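Local coordinates for putative isomerase (Streptomyces coelicolor A3, PDB 2OQH), which belongs to the mandelate racemase branch of the enolase superfamily and may dehydrate D-glucarate to 5-dehydro-4-deoxy-D-glucarate, at residues L133-D138 with K168-T173; R195-A200 with Y221-C226; D146-M151 with D178-R183; A213-D218 with V239-C244; G293-S298 with L319-D324. All blocks are in the same frame, centred on the assembly; numbering follows the deposited sequence.

Interaction 1: residues L133-D138 with K168-T173; sequences LITRAD and KLKGTT
Leu133 lays its CD1 methyl against the backbone of the neighbouring strand, 3.2 Å from Lys168 O. Its CG stands anti to the backbone N (chi1 171°), and so does that of Lys168, so the two side chains run alongside each other. The lysine is extended until its last torsion, where it bends, and NZ finishes 3.7 Å from Leu133 CD1. Ile134 faces the other side of the sheet with CG1 in the crowded position between N and C, where it meets Leu169 CD1 at 3.9 Å. The backbone of Ile134 sets the parallel register: its N gives a nearly straight bond to Lys168 O (2.9 Å, 170°), and its O receives Lys170 N at 3.1 Å. These are the first two strands of the barrel domain, joined through helix 147-162 as a beta-alpha-beta unit. Lys168 and Lys170 fit the Lys-x-Lys pattern of mandelate racemase relatives, in which such lysines serve the active site. Further along, two waters bridge the segments: one accepts from the backbone N of Arg136, the other from its NE, and both donate to Lys170 O. Thr172 OG1 lies 3.5 Å from Arg136 NH2, over one face of the guanidinium and at a poor angle for a hydrogen bond; the charge is instead paired with Asp174 and Asp178, while OG1 is bonded to Asp174 N. An alanine at Arg136 would remove the guanidinium, and would probably leave both aspartates without this counter-charge and loosen the water that NE holds on Lys170 O. Thr135 N donates to Asp138 OD2 from above the carboxylate plane.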
# COMPACT_ATOMS: atom_id res chain seq x y z
N LEU A 133 7.82 -9.33 4.74
CA LEU A 133 8.56 -8.37 5.55
C LEU A 133 9.24 -9.04 6.74
O LEU A 133 8.60 -9.80 7.47
CB LEU A 133 7.64 -7.27 6.09
CG LEU A 133 8.28 -6.34 7.13
CD1 LEU A 133 9.33 -5.43 6.47
CD2 LEU A 133 7.21 -5.49 7.80
N ILE A 134 10.52 -8.75 6.94
CA ILE A 134 11.21 -9.30 8.09
C ILE A 134 11.76 -8.14 8.92
O ILE A 134 12.33 -7.19 8.38
CB ILE A 134 12.38 -10.24 7.70
CG1 ILE A 134 13.38 -9.52 6.81
CG2 ILE A 134 11.84 -11.47 7.00
CD1 ILE A 134 14.62 -10.35 6.51
N THR A 135 11.58 -8.22 10.23
CA THR A 135 12.07 -7.18 11.13
C THR A 135 12.93 -7.86 12.19
O THR A 135 12.87 -9.08 12.36
CB THR A 135 10.92 -6.45 11.85
OG1 THR A 135 10.43 -7.27 12.91
CG2 THR A 135 9.78 -6.16 10.88
N ARG A 136 13.72 -7.07 12.91
CA ARG A 136 14.57 -7.63 13.95
C ARG A 136 13.70 -8.28 15.03
O ARG A 136 14.16 -9.14 15.78
CB ARG A 136 15.45 -6.54 14.57
CG ARG A 136 16.44 -5.95 13.59
CD ARG A 136 17.42 -5.02 14.27
NE ARG A 136 18.42 -4.54 13.31
CZ ARG A 136 19.58 -4.00 13.66
NH1 ARG A 136 19.90 -3.86 14.94
NH2 ARG A 136 20.42 -3.59 12.72
N ALA A 137 12.44 -7.87 15.08
CA ALA A 137 11.51 -8.41 16.06
C ALA A 137 11.26 -9.89 15.81
O ALA A 137 10.56 -10.54 16.59
CB ALA A 137 10.19 -7.65 16.02
N ASP A 138 11.82 -10.43 14.72
CA ASP A 138 11.63 -11.85 14.41
C ASP A 138 12.72 -12.71 15.04
O ASP A 138 12.64 -13.93 15.00
CB ASP A 138 11.63 -12.08 12.89
CG ASP A 138 10.36 -11.57 12.22
OD1 ASP A 138 9.27 -11.75 12.80
OD2 ASP A 138 10.45 -11.01 11.10
N LYS A 168 11.71 -8.08 2.19
CA LYS A 168 12.03 -6.71 2.56
C LYS A 168 12.39 -6.60 4.03
O LYS A 168 11.64 -7.05 4.90
CB LYS A 168 10.85 -5.81 2.22
CG LYS A 168 10.95 -4.38 2.72
CD LYS A 168 9.77 -3.59 2.16
CE LYS A 168 9.58 -2.27 2.86
NZ LYS A 168 9.09 -2.47 4.24
N LEU A 169 13.55 -6.02 4.31
CA LEU A 169 14.00 -5.84 5.69
C LEU A 169 13.68 -4.44 6.21
O LEU A 169 13.96 -3.44 5.55
CB LEU A 169 15.52 -6.06 5.79
CG LEU A 169 16.15 -5.70 7.14
CD1 LEU A 169 15.67 -6.66 8.23
CD2 LEU A 169 17.66 -5.76 7.02
N LYS A 170 13.11 -4.38 7.41
CA LYS A 170 12.80 -3.10 8.02
C LYS A 170 14.10 -2.61 8.65
O LYS A 170 14.55 -3.15 9.66
CB LYS A 170 11.72 -3.27 9.10
CG LYS A 170 11.32 -1.98 9.79
CD LYS A 170 10.19 -2.23 10.79
CE LYS A 170 9.69 -0.92 11.41
NZ LYS A 170 10.75 -0.22 12.20
N GLY A 171 14.71 -1.60 8.04
CA GLY A 171 15.96 -1.07 8.56
C GLY A 171 15.78 -0.31 9.85
O GLY A 171 14.65 0.02 10.24
N THR A 172 16.89 -0.03 10.52
CA THR A 172 16.87 0.70 11.79
C THR A 172 17.95 1.78 11.74
O THR A 172 18.64 1.93 10.73
CB THR A 172 17.22 -0.22 12.96
OG1 THR A 172 18.59 -0.62 12.84
CG2 THR A 172 16.33 -1.46 12.96
N THR A 173 18.10 2.51 12.84
CA THR A 173 19.12 3.55 12.93
C THR A 173 20.50 2.92 13.01
O THR A 173 21.51 3.61 12.99
CB THR A 173 18.91 4.42 14.18
OG1 THR A 173 18.89 3.59 15.35
CG2 THR A 173 17.62 5.20 14.08
O HOH W 1 17.26 -4.21 10.74
O HOH W 2 13.61 -4.41 12.14

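Interaction 2: residues R195-A200 with Y221-C226; sequences RVDPNA and YLEDPC
Arg195 runs along Tyr221 for its whole length. CB lies 3.7 Å from Tyr221 O; CG stands over the ring face, 4.2 Å from the Tyr221 centroid and 19° off its normal, a CH-pi contact. CD then reaches Tyr221 CZ at 3.5 Å, and at the tip NH1 is 3.2 Å from Tyr221 OH. That last pair is too poorly angled for a hydrogen bond, because the hydroxyl sits over the guanidinium face, with the two planes 21° apart. The charge is met elsewhere: NE forms a salt bridge with Glu220 and NH2 bonds Ala322 O, while Tyr221 OH pairs with Asn295. The first torsion of Tyr221, 54°, holds the ring in the crowded position and so brings its face against the arginine chain. On the other face of the sheet Val196 CG1 presses on Leu222 CD1 at 3.4 Å, a tight contact. The parallel register shows in Glu223 N to Val196 O at 2.9 Å; one step back the strands spread, and Val196 N and Tyr221 O are buried without partners. Beyond the strands, Asp197 OD1 receives Asn199 N in an Asx turn, and Ala200 N bonds Asp224 O. Asp197 OD2 and Glu223 OE2, two acceptors, stand only 2.7 Å apart, a closeness that a shared proton or a cation would probably relieve; Lys168 NZ makes a long, weak ion pair with Asp197 OD2. Acids at the C-terminal ends of the third and fourth barrel strands normally supply two of the three metal ligands in the enolase superfamily, positions to which Asp197 and Glu223 appear to correspond.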
# COMPACT_ATOMS: atom_id res chain seq x y z
N ARG A 195 15.10 -6.19 -0.59
CA ARG A 195 14.92 -4.76 -0.37
C ARG A 195 15.17 -4.39 1.10
O ARG A 195 15.16 -5.25 1.96
CB ARG A 195 13.48 -4.35 -0.71
CG ARG A 195 12.95 -4.90 -2.02
CD ARG A 195 11.43 -4.80 -2.07
NE ARG A 195 10.87 -5.41 -3.27
CZ ARG A 195 9.57 -5.60 -3.48
NH1 ARG A 195 8.68 -5.23 -2.56
NH2 ARG A 195 9.16 -6.17 -4.61
N VAL A 196 15.40 -3.11 1.36
CA VAL A 196 15.58 -2.64 2.74
C VAL A 196 14.89 -1.28 2.89
O VAL A 196 15.02 -0.40 2.04
CB VAL A 196 17.07 -2.53 3.12
CG1 VAL A 196 17.81 -1.67 2.14
CG2 VAL A 196 17.20 -1.98 4.53
N ASP A 197 14.14 -1.13 3.97
CA ASP A 197 13.39 0.09 4.22
C ASP A 197 13.70 0.66 5.60
O ASP A 197 13.12 0.23 6.59
CB ASP A 197 11.89 -0.19 4.11
CG ASP A 197 11.05 1.06 4.14
OD1 ASP A 197 11.57 2.15 4.48
OD2 ASP A 197 9.84 0.96 3.83
N PRO A 198 14.63 1.62 5.68
CA PRO A 198 15.01 2.25 6.95
C PRO A 198 13.98 3.29 7.40
O PRO A 198 14.11 3.88 8.47
CB PRO A 198 16.36 2.90 6.64
CG PRO A 198 16.89 2.08 5.50
CD PRO A 198 15.66 1.89 4.65
N ASN A 199 12.97 3.52 6.57
CA ASN A 199 11.94 4.50 6.89
C ASN A 199 12.54 5.85 7.22
O ASN A 199 12.19 6.49 8.21
CB ASN A 199 11.08 4.01 8.05
CG ASN A 199 10.20 2.84 7.66
OD1 ASN A 199 9.29 2.98 6.84
ND2 ASN A 199 10.48 1.67 8.24
N ALA A 200 13.49 6.26 6.38
CA ALA A 200 14.16 7.54 6.51
C ALA A 200 14.86 7.72 7.85
O ALA A 200 14.97 8.84 8.34
CB ALA A 200 13.15 8.66 6.30
N TYR A 221 15.81 -2.68 -4.66
CA TYR A 221 15.87 -1.26 -4.37
C TYR A 221 16.08 -0.92 -2.91
O TYR A 221 15.82 -1.73 -2.02
CB TYR A 221 14.64 -0.49 -4.92
CG TYR A 221 13.28 -0.99 -4.51
CD1 TYR A 221 12.82 -0.87 -3.19
CD2 TYR A 221 12.41 -1.52 -5.46
CE1 TYR A 221 11.52 -1.28 -2.83
CE2 TYR A 221 11.12 -1.93 -5.12
CZ TYR A 221 10.68 -1.81 -3.81
OH TYR A 221 9.40 -2.23 -3.49
N LEU A 222 16.59 0.28 -2.69
CA LEU A 222 16.84 0.82 -1.37
C LEU A 222 15.65 1.74 -1.14
O LEU A 222 15.47 2.72 -1.87
CB LEU A 222 18.16 1.60 -1.39
CG LEU A 222 18.62 2.33 -0.14
CD1 LEU A 222 18.46 1.45 1.08
CD2 LEU A 222 20.08 2.75 -0.31
N GLU A 223 14.83 1.43 -0.15
CA GLU A 223 13.64 2.22 0.11
C GLU A 223 13.77 3.24 1.23
O GLU A 223 14.04 2.89 2.38
CB GLU A 223 12.48 1.27 0.43
CG GLU A 223 11.11 1.91 0.32
CD GLU A 223 9.97 0.94 0.63
OE1 GLU A 223 10.04 -0.24 0.23
OE2 GLU A 223 8.98 1.38 1.26
N ASP A 224 13.56 4.51 0.89
CA ASP A 224 13.63 5.61 1.86
C ASP A 224 14.76 5.56 2.90
O ASP A 224 14.49 5.59 4.10
CB ASP A 224 12.30 5.74 2.60
CG ASP A 224 11.19 6.25 1.72
OD1 ASP A 224 11.40 7.31 1.09
OD2 ASP A 224 10.13 5.61 1.65
N PRO A 225 16.02 5.50 2.47
CA PRO A 225 17.08 5.46 3.49
C PRO A 225 17.17 6.74 4.33
O PRO A 225 17.52 6.69 5.50
CB PRO A 225 18.35 5.21 2.67
CG PRO A 225 18.01 5.82 1.31
CD PRO A 225 16.59 5.36 1.11
N CYS A 226 16.83 7.88 3.72
CA CYS A 226 16.91 9.16 4.41
C CYS A 226 15.69 10.04 4.14
O CYS A 226 14.84 9.71 3.33
CB CYS A 226 18.17 9.91 3.95
SG CYS A 226 18.15 10.32 2.18
O HOH W 3 9.34 3.95 3.68

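Interaction 3: residues D146-M151 with D178-R183; sequences DLPKAM and DVAILR
The axes of helices 147-151 and 178-183 pass 8.1 Å apart and cross at -42°, with their N-to-C directions in the same general sense and the backbones nearest at Pro148 CA and Ile181 CA, 4.3 Å apart. No hydrogen bond spans the gap; the contact is packing, mostly of apolar side chains. Ile181 does most of the work. Its CG1 is anti to the carbonyl carbon and its chi2 is extended (174°), which carries CD1 to Leu147 CD2 at 4.0 Å. The other branch, CG2, is anti to the backbone N and meets Met151 CB at 3.8 Å. The isoleucine thus touches residues four apart, one helical turn, on the facing helix, crossing each obliquely. Met151, modelled as selenomethionine, bends at both chi2 and chi3, and its CG also approaches Ile181. At the outer side of the contact Pro148 puts the CG of its ring on Ala180 CB at 3.9 Å, and its CB lies at a similar distance from the carbonyl oxygen of that alanine. A proline is easily accommodated here, near the start of the helix. Beneath, Met151 and Ile181 both rest on Leu169 of strand 166-170, while Leu147 and Ile181 touch Arg136. Asp178, which takes no part in the packing, turns its carboxylate to Arg136, Thr172 and Trp202. Joining the first and second helices that follow barrel strands, this is the lateral helix-to-helix packing of the outer layer of a (beta/alpha)8 barrel, two neighbouring helices wedged over the strand between them.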
# COMPACT_ATOMS: atom_id res chain seq x y z
N ASP A 146 24.88 -12.50 16.59
CA ASP A 146 24.07 -13.62 16.10
C ASP A 146 22.85 -13.19 15.29
O ASP A 146 22.27 -14.00 14.56
CB ASP A 146 23.61 -14.49 17.27
CG ASP A 146 24.76 -15.17 17.98
OD1 ASP A 146 25.71 -15.62 17.30
OD2 ASP A 146 24.72 -15.25 19.23
N LEU A 147 22.46 -11.92 15.42
CA LEU A 147 21.29 -11.40 14.71
C LEU A 147 21.28 -11.68 13.19
O LEU A 147 20.26 -12.07 12.63
CB LEU A 147 21.15 -9.89 14.98
CG LEU A 147 19.96 -9.17 14.32
CD1 LEU A 147 18.67 -9.90 14.63
CD2 LEU A 147 19.90 -7.72 14.81
N PRO A 148 22.42 -11.47 12.51
CA PRO A 148 22.47 -11.73 11.06
C PRO A 148 22.09 -13.15 10.65
O PRO A 148 21.25 -13.34 9.78
CB PRO A 148 23.91 -11.38 10.71
CG PRO A 148 24.17 -10.22 11.61
CD PRO A 148 23.62 -10.73 12.94
N LYS A 149 22.72 -14.14 11.27
CA LYS A 149 22.43 -15.55 10.97
C LYS A 149 20.98 -15.87 11.33
O LYS A 149 20.29 -16.61 10.61
CB LYS A 149 23.36 -16.46 11.78
CG LYS A 149 23.44 -17.91 11.30
CD LYS A 149 24.23 -18.75 12.31
CE LYS A 149 24.79 -20.02 11.70
NZ LYS A 149 25.81 -19.71 10.65
N ALA A 150 20.53 -15.32 12.45
CA ALA A 150 19.17 -15.54 12.92
C ALA A 150 18.15 -15.07 11.90
O ALA A 150 17.19 -15.77 11.60
CB ALA A 150 18.97 -14.82 14.25
N MSE A 151 18.37 -13.86 11.37
CA MSE A 151 17.47 -13.28 10.38
C MSE A 151 17.50 -14.07 9.08
O MSE A 151 16.46 -14.29 8.47
CB MSE A 151 17.86 -11.82 10.12
CG MSE A 151 17.74 -10.89 11.33
SE MSE A 151 15.90 -10.56 11.88
CE MSE A 151 15.45 -9.23 10.54
N ASP A 178 22.03 -3.31 9.86
CA ASP A 178 21.13 -3.61 8.76
C ASP A 178 21.94 -4.24 7.64
O ASP A 178 21.57 -5.28 7.08
CB ASP A 178 20.44 -2.35 8.25
CG ASP A 178 19.56 -1.69 9.29
OD1 ASP A 178 19.10 -2.39 10.22
OD2 ASP A 178 19.31 -0.47 9.17
N VAL A 179 23.07 -3.62 7.32
CA VAL A 179 23.94 -4.12 6.26
C VAL A 179 24.39 -5.55 6.56
O VAL A 179 24.40 -6.41 5.67
CB VAL A 179 25.19 -3.21 6.10
CG1 VAL A 179 26.08 -3.75 4.99
CG2 VAL A 179 24.75 -1.79 5.79
N ALA A 180 24.75 -5.81 7.82
CA ALA A 180 25.19 -7.14 8.23
C ALA A 180 24.08 -8.16 7.97
O ALA A 180 24.34 -9.25 7.48
CB ALA A 180 25.56 -7.13 9.71
N ILE A 181 22.86 -7.78 8.30
CA ILE A 181 21.70 -8.64 8.10
C ILE A 181 21.48 -8.94 6.63
O ILE A 181 21.31 -10.09 6.23
CB ILE A 181 20.42 -7.99 8.67
CG1 ILE A 181 20.51 -7.94 10.19
CG2 ILE A 181 19.19 -8.76 8.23
CD1 ILE A 181 19.38 -7.19 10.83
N LEU A 182 21.46 -7.89 5.81
CA LEU A 182 21.24 -8.05 4.38
C LEU A 182 22.27 -8.97 3.73
O LEU A 182 21.93 -9.76 2.84
CB LEU A 182 21.22 -6.68 3.70
CG LEU A 182 20.06 -5.79 4.14
CD1 LEU A 182 20.26 -4.36 3.65
CD2 LEU A 182 18.75 -6.37 3.61
N ARG A 183 23.53 -8.87 4.16
CA ARG A 183 24.58 -9.72 3.60
C ARG A 183 24.26 -11.18 3.88
O ARG A 183 24.39 -12.04 3.01
CB ARG A 183 25.94 -9.36 4.21
CG ARG A 183 26.54 -8.08 3.66
CD ARG A 183 27.73 -7.63 4.48
NE ARG A 183 28.39 -6.48 3.87
CZ ARG A 183 29.26 -5.70 4.49
NH1 ARG A 183 29.60 -5.94 5.76
NH2 ARG A 183 29.80 -4.66 3.85

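Interaction 4: residues A213-D218 with V239-C244; sequences ALEELD and VRIPLC
Glu215 OE2 is gripped across this contact by one strong hydrogen bond, from Arg240 N at 2.7 Å with an N-H...O angle of 161°. The bond uses the anti lone pair, on the side away from the other carboxylate oxygen. Around it the same oxygen is crowded by carbon: Arg240 CB lies 3.2 Å from Glu215 OE2, and Arg240 CG is almost as near. The opposite charges do not meet, since Arg240 NE stays 5.4 Å from Glu215 OE2, and the carboxylate and guanidinium planes are 62° apart; the arginine bends at chi3 (95°) and its tip leads away. The glutamate therefore acts here on the backbone rather than on the guanidinium. Its reach follows from its torsions, CG anti to the carbonyl carbon and the chain extended beyond CG. Arg240 is at the centre of an inverse gamma turn, in which Ile241 N makes a weak bond to Val239 O. A water adds a second link, donating to Arg240 O and, weakly, to Glu215 O. The apolar half of the contact belongs to Ile241, whose CD1 rests 3.9 Å from Leu214 CB and also lies close to the backbone N of Glu215, while its CG1 runs 4.1 Å from Glu215 CG. Leu214 packs in turn on Val179 and Leu182 of helix 175-188. The contact thus ties the C-terminal end of helix 204-214 to the turn leading from helix 228-238 into strand 243-245, a junction at the N-terminal rim of the strands in a (beta/alpha)8 barrel, the end remote from the usual catalytic mouth.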
# COMPACT_ATOMS: atom_id res chain seq x y z
N ALA A 213 28.16 -0.07 0.50
CA ALA A 213 28.42 -1.42 1.00
C ALA A 213 27.38 -2.43 0.53
O ALA A 213 27.67 -3.62 0.42
CB ALA A 213 28.46 -1.40 2.52
N LEU A 214 26.17 -1.96 0.22
CA LEU A 214 25.09 -2.84 -0.22
C LEU A 214 25.06 -3.11 -1.72
O LEU A 214 24.36 -4.03 -2.18
CB LEU A 214 23.74 -2.27 0.22
CG LEU A 214 23.50 -2.17 1.73
CD1 LEU A 214 22.23 -1.38 1.99
CD2 LEU A 214 23.41 -3.57 2.33
N GLU A 215 25.80 -2.33 -2.49
CA GLU A 215 25.82 -2.50 -3.94
C GLU A 215 26.18 -3.92 -4.38
O GLU A 215 25.70 -4.39 -5.39
CB GLU A 215 26.82 -1.52 -4.59
CG GLU A 215 26.56 -0.06 -4.26
CD GLU A 215 27.47 0.88 -5.04
OE1 GLU A 215 28.66 0.55 -5.24
OE2 GLU A 215 27.00 1.96 -5.43
N GLU A 216 27.04 -4.59 -3.61
CA GLU A 216 27.44 -5.95 -3.98
C GLU A 216 26.34 -7.01 -3.77
O GLU A 216 26.51 -8.16 -4.16
CB GLU A 216 28.70 -6.36 -3.22
CG GLU A 216 28.52 -6.38 -1.71
CD GLU A 216 29.77 -6.84 -0.98
OE1 GLU A 216 29.72 -6.97 0.26
OE2 GLU A 216 30.81 -7.08 -1.64
N LEU A 217 25.22 -6.60 -3.18
CA LEU A 217 24.11 -7.52 -2.92
C LEU A 217 23.01 -7.44 -3.99
O LEU A 217 22.04 -8.21 -3.96
CB LEU A 217 23.51 -7.23 -1.53
CG LEU A 217 24.52 -7.19 -0.37
CD1 LEU A 217 23.81 -6.87 0.93
CD2 LEU A 217 25.23 -8.53 -0.27
N ASP A 218 23.16 -6.51 -4.93
CA ASP A 218 22.20 -6.31 -6.01
C ASP A 218 20.74 -6.32 -5.55
O ASP A 218 19.93 -7.14 -5.99
CB ASP A 218 22.42 -7.35 -7.11
CG ASP A 218 21.56 -7.09 -8.34
OD1 ASP A 218 21.40 -5.90 -8.72
OD2 ASP A 218 21.06 -8.06 -8.93
N VAL A 239 25.11 6.41 -4.79
CA VAL A 239 24.83 4.98 -4.63
C VAL A 239 24.21 4.32 -5.86
O VAL A 239 23.17 4.78 -6.35
CB VAL A 239 23.90 4.76 -3.41
CG1 VAL A 239 23.54 3.28 -3.29
CG2 VAL A 239 24.60 5.24 -2.15
N ARG A 240 24.83 3.25 -6.32
CA ARG A 240 24.37 2.52 -7.50
C ARG A 240 23.36 1.42 -7.18
O ARG A 240 23.60 0.24 -7.45
CB ARG A 240 25.55 1.90 -8.25
CG ARG A 240 26.66 2.86 -8.62
CD ARG A 240 27.76 2.09 -9.33
NE ARG A 240 27.62 2.17 -10.77
CZ ARG A 240 28.21 1.35 -11.64
NH1 ARG A 240 28.99 0.37 -11.23
NH2 ARG A 240 28.03 1.55 -12.93
N ILE A 241 22.24 1.82 -6.60
CA ILE A 241 21.16 0.90 -6.27
C ILE A 241 19.87 1.66 -6.58
O ILE A 241 19.77 2.85 -6.31
CB ILE A 241 21.14 0.57 -4.76
CG1 ILE A 241 22.49 0.03 -4.31
CG2 ILE A 241 20.05 -0.45 -4.47
CD1 ILE A 241 22.59 -0.17 -2.81
N PRO A 242 18.87 0.99 -7.18
CA PRO A 242 17.64 1.74 -7.46
C PRO A 242 17.08 2.30 -6.14
O PRO A 242 17.00 1.59 -5.14
CB PRO A 242 16.73 0.70 -8.10
CG PRO A 242 17.70 -0.20 -8.80
CD PRO A 242 18.80 -0.36 -7.76
N LEU A 243 16.70 3.58 -6.15
CA LEU A 243 16.17 4.25 -4.97
C LEU A 243 14.64 4.35 -5.04
O LEU A 243 14.08 4.80 -6.04
CB LEU A 243 16.79 5.64 -4.85
CG LEU A 243 16.84 6.29 -3.47
CD1 LEU A 243 17.75 5.48 -2.54
CD2 LEU A 243 17.36 7.72 -3.61
N CYS A 244 13.97 3.94 -3.97
CA CYS A 244 12.52 3.95 -3.92
C CYS A 244 11.99 4.81 -2.78
O CYS A 244 12.69 5.04 -1.79
CB CYS A 244 12.01 2.50 -3.78
SG CYS A 244 10.22 2.29 -3.72
O HOH W 4 23.12 -2.50 -6.79

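Interaction 5: residues G293-S298 with L319-D324; sequences GMNLHS and LSRAID
Two direct hydrogen bonds cross the contact. Asn295 ND2 donates to Ala322 O at 3.0 Å; the acceptor lies nearly in the amide plane, but the donor stands above the carbonyl plane. Asp324 N reaches Leu296 O at 3.2 Å, in the plane of that carbonyl. Waters extend this set: one donates to Asn295 OD1 (2.8 Å) and accepts from Arg321 N, another accepts from both Met294 N and Arg321 NE at the guanidinium edge, and a third donates to Asp324 O and weakly to His297 O. These bonds join the seventh barrel strand to the short, weakly bonded eighth. His297, just after the seventh strand and weakly bonded to Asp270, recalls the His-Asp pair of mandelate racemase. Apolar contacts centre on Leu319 CD2, which touches selenomethionine Met294 CG at 3.6 Å, Asn295 CA at 3.6 Å and Leu296 CG at 4.2 Å, the two leucines crossing at about a right angle; Leu296 CB also meets Ile323 CG2. Ile323 CG2 packs on the amide oxygen too, 3.3 Å from Asn295 OD1, the side chains crossing squarely. A leucine at Asn295 would lose the amide's bonds to Ala322 O, the bridging water and Tyr221 OH, and would probably loosen the hold on the loop before Ile323. Among charged groups, Arg321 passes CD 3.3 Å from Met294 O and carries NH1 to a salt bridge with Glu220.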
# COMPACT_ATOMS: atom_id res chain seq x y z
N GLY A 293 10.32 3.06 -11.97
CA GLY A 293 9.69 1.80 -11.64
C GLY A 293 8.55 2.20 -10.71
O GLY A 293 8.51 3.35 -10.25
N MSE A 294 7.63 1.29 -10.44
CA MSE A 294 6.52 1.57 -9.53
C MSE A 294 6.09 0.29 -8.83
O MSE A 294 6.21 -0.80 -9.38
CB MSE A 294 5.31 2.15 -10.28
CG MSE A 294 4.12 2.46 -9.36
SE MSE A 294 2.49 3.05 -10.26
CE MSE A 294 1.57 3.78 -8.72
N ASN A 295 5.59 0.44 -7.62
CA ASN A 295 5.11 -0.70 -6.84
C ASN A 295 4.06 -0.11 -5.91
O ASN A 295 3.86 1.10 -5.92
CB ASN A 295 6.26 -1.31 -6.05
CG ASN A 295 6.01 -2.76 -5.66
OD1 ASN A 295 5.05 -3.39 -6.11
ND2 ASN A 295 6.89 -3.30 -4.81
N LEU A 296 3.39 -0.94 -5.13
CA LEU A 296 2.41 -0.41 -4.20
C LEU A 296 2.89 -0.58 -2.77
O LEU A 296 3.50 -1.60 -2.41
CB LEU A 296 1.05 -1.08 -4.37
CG LEU A 296 0.27 -0.77 -5.65
CD1 LEU A 296 -1.12 -1.39 -5.55
CD2 LEU A 296 0.16 0.75 -5.85
N HIS A 297 2.63 0.43 -1.95
CA HIS A 297 3.00 0.43 -0.55
C HIS A 297 1.78 -0.02 0.25
O HIS A 297 0.65 0.27 -0.12
CB HIS A 297 3.41 1.84 -0.13
CG HIS A 297 3.56 2.02 1.35
ND1 HIS A 297 2.55 2.54 2.14
CD2 HIS A 297 4.59 1.77 2.18
CE1 HIS A 297 2.97 2.60 3.39
NE2 HIS A 297 4.21 2.14 3.44
N SER A 298 2.02 -0.74 1.35
CA SER A 298 0.91 -1.20 2.17
C SER A 298 0.87 -0.53 3.54
O SER A 298 1.88 -0.49 4.25
CB SER A 298 0.98 -2.72 2.37
OG SER A 298 0.03 -3.11 3.34
N LEU A 319 2.95 -1.95 -12.87
CA LEU A 319 2.97 -2.58 -11.55
C LEU A 319 3.28 -4.08 -11.72
O LEU A 319 2.47 -4.94 -11.39
CB LEU A 319 1.63 -2.37 -10.85
CG LEU A 319 1.43 -0.93 -10.38
CD1 LEU A 319 -0.00 -0.69 -9.95
CD2 LEU A 319 2.39 -0.64 -9.24
N SER A 320 4.47 -4.36 -12.23
CA SER A 320 4.91 -5.72 -12.49
C SER A 320 5.78 -6.35 -11.40
O SER A 320 6.33 -7.43 -11.60
CB SER A 320 5.70 -5.74 -13.79
OG SER A 320 6.83 -4.89 -13.68
N ARG A 321 5.89 -5.68 -10.27
CA ARG A 321 6.72 -6.18 -9.17
C ARG A 321 5.89 -6.82 -8.08
O ARG A 321 4.67 -6.70 -8.06
CB ARG A 321 7.51 -5.02 -8.57
CG ARG A 321 8.44 -4.31 -9.55
CD ARG A 321 8.70 -2.88 -9.09
NE ARG A 321 9.61 -2.16 -9.99
CZ ARG A 321 10.93 -2.05 -9.80
NH1 ARG A 321 11.50 -2.60 -8.74
NH2 ARG A 321 11.66 -1.36 -10.67
N ALA A 322 6.56 -7.51 -7.16
CA ALA A 322 5.86 -8.12 -6.04
C ALA A 322 5.55 -6.94 -5.13
O ALA A 322 6.47 -6.30 -4.64
CB ALA A 322 6.75 -9.12 -5.33
N ILE A 323 4.27 -6.64 -4.92
CA ILE A 323 3.89 -5.50 -4.09
C ILE A 323 4.07 -5.76 -2.60
O ILE A 323 4.22 -6.90 -2.18
CB ILE A 323 2.41 -5.11 -4.30
CG1 ILE A 323 1.50 -6.23 -3.76
CG2 ILE A 323 2.13 -4.86 -5.78
CD1 ILE A 323 0.01 -5.87 -3.74
N ASP A 324 4.06 -4.68 -1.83
CA ASP A 324 4.15 -4.76 -0.37
C ASP A 324 2.73 -5.04 0.07
O ASP A 324 1.79 -4.41 -0.41
CB ASP A 324 4.62 -3.44 0.24
CG ASP A 324 6.13 -3.29 0.23
OD1 ASP A 324 6.83 -4.27 -0.12
OD2 ASP A 324 6.62 -2.19 0.58
O HOH W 5 7.83 -1.11 -11.87
O HOH W 6 4.59 -3.54 -8.90
O HOH W 7 0.07 -2.55 -1.31

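In the fold
All but interaction 3 reach the barrel sheet. Interactions 1 and 2, centres 11 Å apart, meet where Gly171 N bonds Asp197 O at 2.8 Å. Interaction 3 backs interaction 1, with Thr172 N 2.8 Å from Asp178 OD2. Interaction 4 joins interaction 2 by Leu222 N to Pro242 O, 2.8 Å. Tyr221 CD2 and Arg321 NH1, 3.6 Å apart, connect interactions 2 and 5. Lys168 CE, 3.4 Å from Glu223 OE1 and 3.7 Å from Asp324 OD2, ties interactions 1, 2 and 5. The lysines of interaction 1, the acids of interaction 2 and His297 of interaction 5 probably share the active-site mouth, whereas interaction 3 lies in the outer helix layer and interaction 4 at the N-terminal rim.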